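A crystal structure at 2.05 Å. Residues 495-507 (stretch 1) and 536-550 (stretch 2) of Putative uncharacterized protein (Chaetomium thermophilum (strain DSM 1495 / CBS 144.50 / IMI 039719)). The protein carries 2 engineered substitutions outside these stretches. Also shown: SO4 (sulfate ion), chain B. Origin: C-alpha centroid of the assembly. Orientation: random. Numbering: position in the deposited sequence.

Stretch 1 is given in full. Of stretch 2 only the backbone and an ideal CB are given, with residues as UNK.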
# COMPACT_ATOMS: atom_id res chain seq x y z
N PRO A 495 19.51 20.62 14.07
CA PRO A 495 18.61 20.97 15.18
C PRO A 495 19.18 22.07 16.06
O PRO A 495 20.33 21.99 16.48
CB PRO A 495 18.49 19.65 15.95
CG PRO A 495 18.72 18.60 14.93
CD PRO A 495 19.75 19.17 14.00
N GLY A 496 18.38 23.11 16.31
CA GLY A 496 18.81 24.22 17.14
C GLY A 496 19.53 25.31 16.37
O GLY A 496 19.87 26.35 16.94
N ALA A 497 19.77 25.07 15.09
CA ALA A 497 20.52 26.03 14.27
C ALA A 497 19.75 27.32 14.08
O ALA A 497 18.51 27.33 14.03
CB ALA A 497 20.86 25.42 12.92
N ALA A 498 20.48 28.43 13.99
CA ALA A 498 19.87 29.72 13.76
C ALA A 498 19.52 29.89 12.29
O ALA A 498 18.54 30.56 11.95
CB ALA A 498 20.79 30.84 14.22
N GLN A 499 20.31 29.27 11.42
CA GLN A 499 20.11 29.40 9.98
C GLN A 499 20.38 28.10 9.22
O GLN A 499 21.13 27.24 9.67
CB GLN A 499 21.01 30.51 9.42
CG GLN A 499 20.65 31.90 9.90
CD GLN A 499 21.51 32.98 9.27
OE1 GLN A 499 20.99 33.96 8.73
NE2 GLN A 499 22.82 32.81 9.34
N ASN A 500 19.74 27.97 8.06
CA ASN A 500 20.04 26.92 7.10
C ASN A 500 20.14 27.57 5.72
O ASN A 500 19.82 28.75 5.59
CB ASN A 500 18.99 25.79 7.17
CG ASN A 500 17.59 26.25 6.82
OD1 ASN A 500 17.38 27.04 5.89
ND2 ASN A 500 16.61 25.74 7.55
N PRO A 501 20.59 26.82 4.69
CA PRO A 501 20.75 27.47 3.38
C PRO A 501 19.52 28.19 2.83
O PRO A 501 19.67 29.16 2.09
CB PRO A 501 21.13 26.30 2.46
CG PRO A 501 21.82 25.35 3.35
CD PRO A 501 21.12 25.44 4.68
N LEU A 502 18.32 27.74 3.19
CA LEU A 502 17.10 28.32 2.63
C LEU A 502 16.62 29.56 3.39
O LEU A 502 15.73 30.26 2.92
CB LEU A 502 15.98 27.28 2.62
CG LEU A 502 15.88 26.40 1.38
CD1 LEU A 502 14.62 25.55 1.43
CD2 LEU A 502 15.90 27.26 0.12
N THR A 503 17.21 29.81 4.55
CA THR A 503 16.79 30.92 5.41
C THR A 503 16.79 32.29 4.72
O THR A 503 15.83 33.05 4.86
CB THR A 503 17.68 31.01 6.67
OG1 THR A 503 17.74 29.73 7.31
CG2 THR A 503 17.12 32.04 7.64
N PRO A 504 17.87 32.63 3.97
CA PRO A 504 17.78 33.93 3.29
C PRO A 504 16.75 33.94 2.16
O PRO A 504 16.47 35.00 1.60
CB PRO A 504 19.20 34.14 2.75
CG PRO A 504 19.75 32.77 2.61
CD PRO A 504 19.18 32.00 3.76
N HIS A 505 16.21 32.77 1.81
CA HIS A 505 15.18 32.68 0.78
C HIS A 505 13.80 32.43 1.37
O HIS A 505 12.81 32.40 0.64
CB HIS A 505 15.51 31.56 -0.21
CG HIS A 505 16.83 31.73 -0.91
ND1 HIS A 505 17.92 30.93 -0.63
CD2 HIS A 505 17.23 32.60 -1.86
CE1 HIS A 505 18.94 31.31 -1.39
NE2 HIS A 505 18.54 32.31 -2.15
N PHE A 506 13.74 32.24 2.69
CA PHE A 506 12.52 31.81 3.35
C PHE A 506 11.33 32.75 3.14
O PHE A 506 10.27 32.32 2.67
CB PHE A 506 12.76 31.64 4.85
CG PHE A 506 11.61 31.02 5.59
CD1 PHE A 506 10.72 31.81 6.30
CD2 PHE A 506 11.40 29.66 5.55
CE1 PHE A 506 9.65 31.24 6.97
CE2 PHE A 506 10.34 29.08 6.22
CZ PHE A 506 9.46 29.88 6.93
N ASN A 507 11.51 34.02 3.49
CA ASN A 507 10.43 35.00 3.40
C ASN A 507 9.87 35.13 1.98
O ASN A 507 8.66 35.22 1.80
CB ASN A 507 10.90 36.36 3.90
CG ASN A 507 11.12 36.38 5.40
OD1 ASN A 507 11.10 35.34 6.05
ND2 ASN A 507 11.32 37.57 5.95
N UNK A 536 6.04 22.17 4.59
CA UNK A 536 7.36 21.57 4.68
C UNK A 536 8.45 22.62 4.89
O UNK A 536 9.42 22.39 5.61
CB UNK A 536 7.65 20.76 3.42
N UNK A 537 8.27 23.78 4.27
CA UNK A 537 9.18 24.91 4.48
C UNK A 537 9.16 25.34 5.94
O UNK A 537 10.20 25.64 6.52
CB UNK A 537 8.80 26.09 3.58
N UNK A 538 7.97 25.36 6.53
CA UNK A 538 7.80 25.74 7.93
C UNK A 538 8.44 24.71 8.86
O UNK A 538 9.18 25.07 9.78
CB UNK A 538 6.31 25.90 8.26
N UNK A 539 8.14 23.44 8.61
CA UNK A 539 8.68 22.35 9.42
C UNK A 539 10.20 22.41 9.53
O UNK A 539 10.77 22.16 10.59
CB UNK A 539 8.26 21.00 8.83
N UNK A 540 10.85 22.76 8.42
CA UNK A 540 12.31 22.75 8.34
C UNK A 540 12.94 24.13 8.49
O UNK A 540 14.11 24.33 8.17
CB UNK A 540 12.75 22.14 7.01
N UNK A 541 12.16 25.09 8.98
CA UNK A 541 12.64 26.46 9.12
C UNK A 541 13.60 26.59 10.29
O UNK A 541 13.48 25.89 11.29
CB UNK A 541 11.46 27.42 9.30
N UNK A 542 14.57 27.50 10.16
CA UNK A 542 15.52 27.75 11.23
C UNK A 542 15.04 28.89 12.13
O UNK A 542 14.07 29.57 11.81
CB UNK A 542 16.90 28.07 10.65
N UNK A 543 15.72 29.08 13.26
CA UNK A 543 15.28 30.00 14.30
C UNK A 543 15.20 31.46 13.87
O UNK A 543 14.38 32.22 14.38
CB UNK A 543 16.22 29.89 15.50
N UNK A 544 16.05 31.85 12.92
CA UNK A 544 16.02 33.21 12.39
C UNK A 544 14.69 33.52 11.71
O UNK A 544 14.33 34.68 11.52
CB UNK A 544 17.17 33.42 11.40
N UNK A 545 13.96 32.47 11.34
CA UNK A 545 12.71 32.61 10.60
C UNK A 545 11.47 32.52 11.49
O UNK A 545 10.35 32.61 11.00
CB UNK A 545 12.64 31.54 9.51
N UNK A 546 11.68 32.36 12.80
CA UNK A 546 10.57 32.12 13.72
C UNK A 546 9.53 33.24 13.73
O UNK A 546 8.33 32.98 13.78
CB UNK A 546 11.11 31.93 15.14
N UNK A 547 9.99 34.49 13.68
CA UNK A 547 9.09 35.63 13.65
C UNK A 547 8.26 35.63 12.37
O UNK A 547 7.09 36.02 12.37
CB UNK A 547 9.88 36.94 13.77
N UNK A 548 8.87 35.17 11.28
CA UNK A 548 8.17 35.03 10.00
C UNK A 548 7.10 33.95 10.09
O UNK A 548 5.98 34.14 9.60
CB UNK A 548 9.16 34.70 8.88
N UNK A 549 7.44 32.83 10.71
CA UNK A 549 6.49 31.74 10.96
C UNK A 549 5.30 32.23 11.78
O UNK A 549 4.15 31.87 11.51
CB UNK A 549 7.18 30.58 11.68
N UNK A 550 5.60 33.04 12.79
CA UNK A 550 4.58 33.67 13.63
C UNK A 550 3.62 34.51 12.79
O UNK A 550 2.40 34.36 12.88
CB UNK A 550 5.24 34.54 14.70
S SO4 B . 24.17 28.48 13.31
O1 SO4 B . 23.81 27.80 14.54
O2 SO4 B . 24.49 29.88 13.60
O3 SO4 B . 25.33 27.83 12.70
O4 SO4 B . 23.05 28.44 12.37

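Position 536 is helical, and its ideal CB has nothing of stretch 1 within 5.5 Å. Almost any helix-compatible residue would suit. It is Val536.

Position 537 is helical and points toward stretch 1. Its ideal CB lies 4.3 Å from Phe506 CE2, and Leu502 lies beyond. A large apolar side chain would suit, aliphatic or aromatic. It is Phe537. Its CE2 packs 3.6 Å from Leu502 CD1, and the edge of its ring meets Phe506 CD2.

Position 538 points away, so stretch 1 sets little demand. It is Val538. Position 539 is out of reach and equally free; it is Gln539.

Position 540 leaves helical angles. CA-to-CB points sideways, and the ideal CB is 5.3 Å from Asn500 ND2. A small or polar residue able to close the helix would suit. It is Asn540. Its ND2 turns back to donate to Val536 O at 2.7 Å. Its backbone O lies 2.9 Å from Asn500 ND2.

Position 541 is extended. Its ideal CB is already 3.7 Å from Phe506 CE2, so a small apolar group makes contact without reaching further. It is Ala541, whose methyl packs against that ring atom.

Position 542 points toward stretch 1. The ideal CB is 3.3 Å from Ala498 O and 3.5 Å from Gln499 CA. Little room remains, which favours alanine, glycine or perhaps serine. It is Ala542. Its backbone N donates to a water O at 2.9 Å, and that water O donates to Thr503 OG1 at 3.0 Å.

Position 543 starts a 3-10 segment. Its N donates weakly to Ala497 O at 3.4 Å. CA-to-CB runs sideways, near the carbonyls of Gly496 and Ala497, so a polar side chain would suit. It is Asn543. Its ND2 comes 3.1 Å from Ala497 O, but the angle is too poor for a hydrogen bond.

Position 544 donates its N to Ala498 O at 3.0 Å, which any residue but proline could do. The ideal CB is tight, 3.2 Å from that same Ala498 O, with Thr503 CG2 4.0 Å and Gln499 CG 4.1 Å from that CB. Several small or polar residues could fit. It is Asp544.

Position 545 points toward stretch 1. Its ideal CB is 3.8 Å from Phe506 CD1. A small residue would suit, and a hydroxyl could also serve nearby polar atoms. It is Ser545. Its CB sits over one face of the Phe506 ring, 4.0 Å from the centroid. Its OG binds two water O atoms, each at 2.7 Å; one also bonds Thr503 OG1, the other Asn507 OD1.

Positions 546, 547 and 550 make no contact and are free; they are Leu546, Ser547 and Ala550.

The ideal CB of 548 is 3.5 Å from Asn507 OD1 and 4.0 Å from Phe506 CE1. A small residue suits. It is Ala548, at the edge of the Phe506 ring.

Position 549 points sideways, its ideal CB 5.3 Å from Phe506 CZ. A branched or longer apolar chain could reach it. It is Val549, whose CG2 comes within 4.1 Å of Phe506 CZ.

Stretch 2, residues 536-550: VFVQNAANDSLSAVA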
# COMPACT_ATOMS: atom_id res chain seq x y z
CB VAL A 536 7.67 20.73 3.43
CG1 VAL A 536 9.11 20.24 3.44
CG2 VAL A 536 6.71 19.56 3.32
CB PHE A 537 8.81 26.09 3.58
CG PHE A 537 9.59 26.14 2.30
CD1 PHE A 537 9.28 25.31 1.24
CD2 PHE A 537 10.64 27.04 2.15
CE1 PHE A 537 10.00 25.36 0.06
CE2 PHE A 537 11.36 27.10 0.98
CZ PHE A 537 11.04 26.25 -0.07
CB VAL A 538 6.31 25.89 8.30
CG1 VAL A 538 6.14 25.95 9.81
CG2 VAL A 538 5.74 27.13 7.65
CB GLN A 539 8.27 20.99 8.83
CG GLN A 539 6.78 20.69 8.88
CD GLN A 539 6.43 19.37 8.23
OE1 GLN A 539 7.31 18.55 7.97
NE2 GLN A 539 5.15 19.16 7.96
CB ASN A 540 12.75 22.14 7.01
CG ASN A 540 12.31 20.70 6.86
OD1 ASN A 540 12.99 19.78 7.31
ND2 ASN A 540 11.17 20.49 6.21
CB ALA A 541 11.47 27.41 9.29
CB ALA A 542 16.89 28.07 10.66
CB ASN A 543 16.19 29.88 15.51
CG ASN A 543 16.12 28.52 16.16
OD1 ASN A 543 15.07 27.87 16.15
ND2 ASN A 543 17.23 28.07 16.74
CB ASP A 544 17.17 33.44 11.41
CG ASP A 544 18.49 33.72 12.11
OD1 ASP A 544 19.36 34.36 11.48
OD2 ASP A 544 18.65 33.31 13.28
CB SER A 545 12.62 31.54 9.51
OG SER A 545 13.57 31.74 8.48
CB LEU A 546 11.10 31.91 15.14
CG LEU A 546 11.69 30.52 15.40
CD1 LEU A 546 12.03 30.36 16.87
CD2 LEU A 546 10.73 29.44 14.94
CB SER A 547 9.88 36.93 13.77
OG SER A 547 11.03 36.91 12.95
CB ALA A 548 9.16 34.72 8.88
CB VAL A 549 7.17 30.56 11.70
CG1 VAL A 549 6.14 29.51 12.10
CG2 VAL A 549 8.25 29.95 10.83
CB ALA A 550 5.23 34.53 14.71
O HOH W 1 14.89 29.45 8.03
O HOH W 2 13.19 34.24 7.55
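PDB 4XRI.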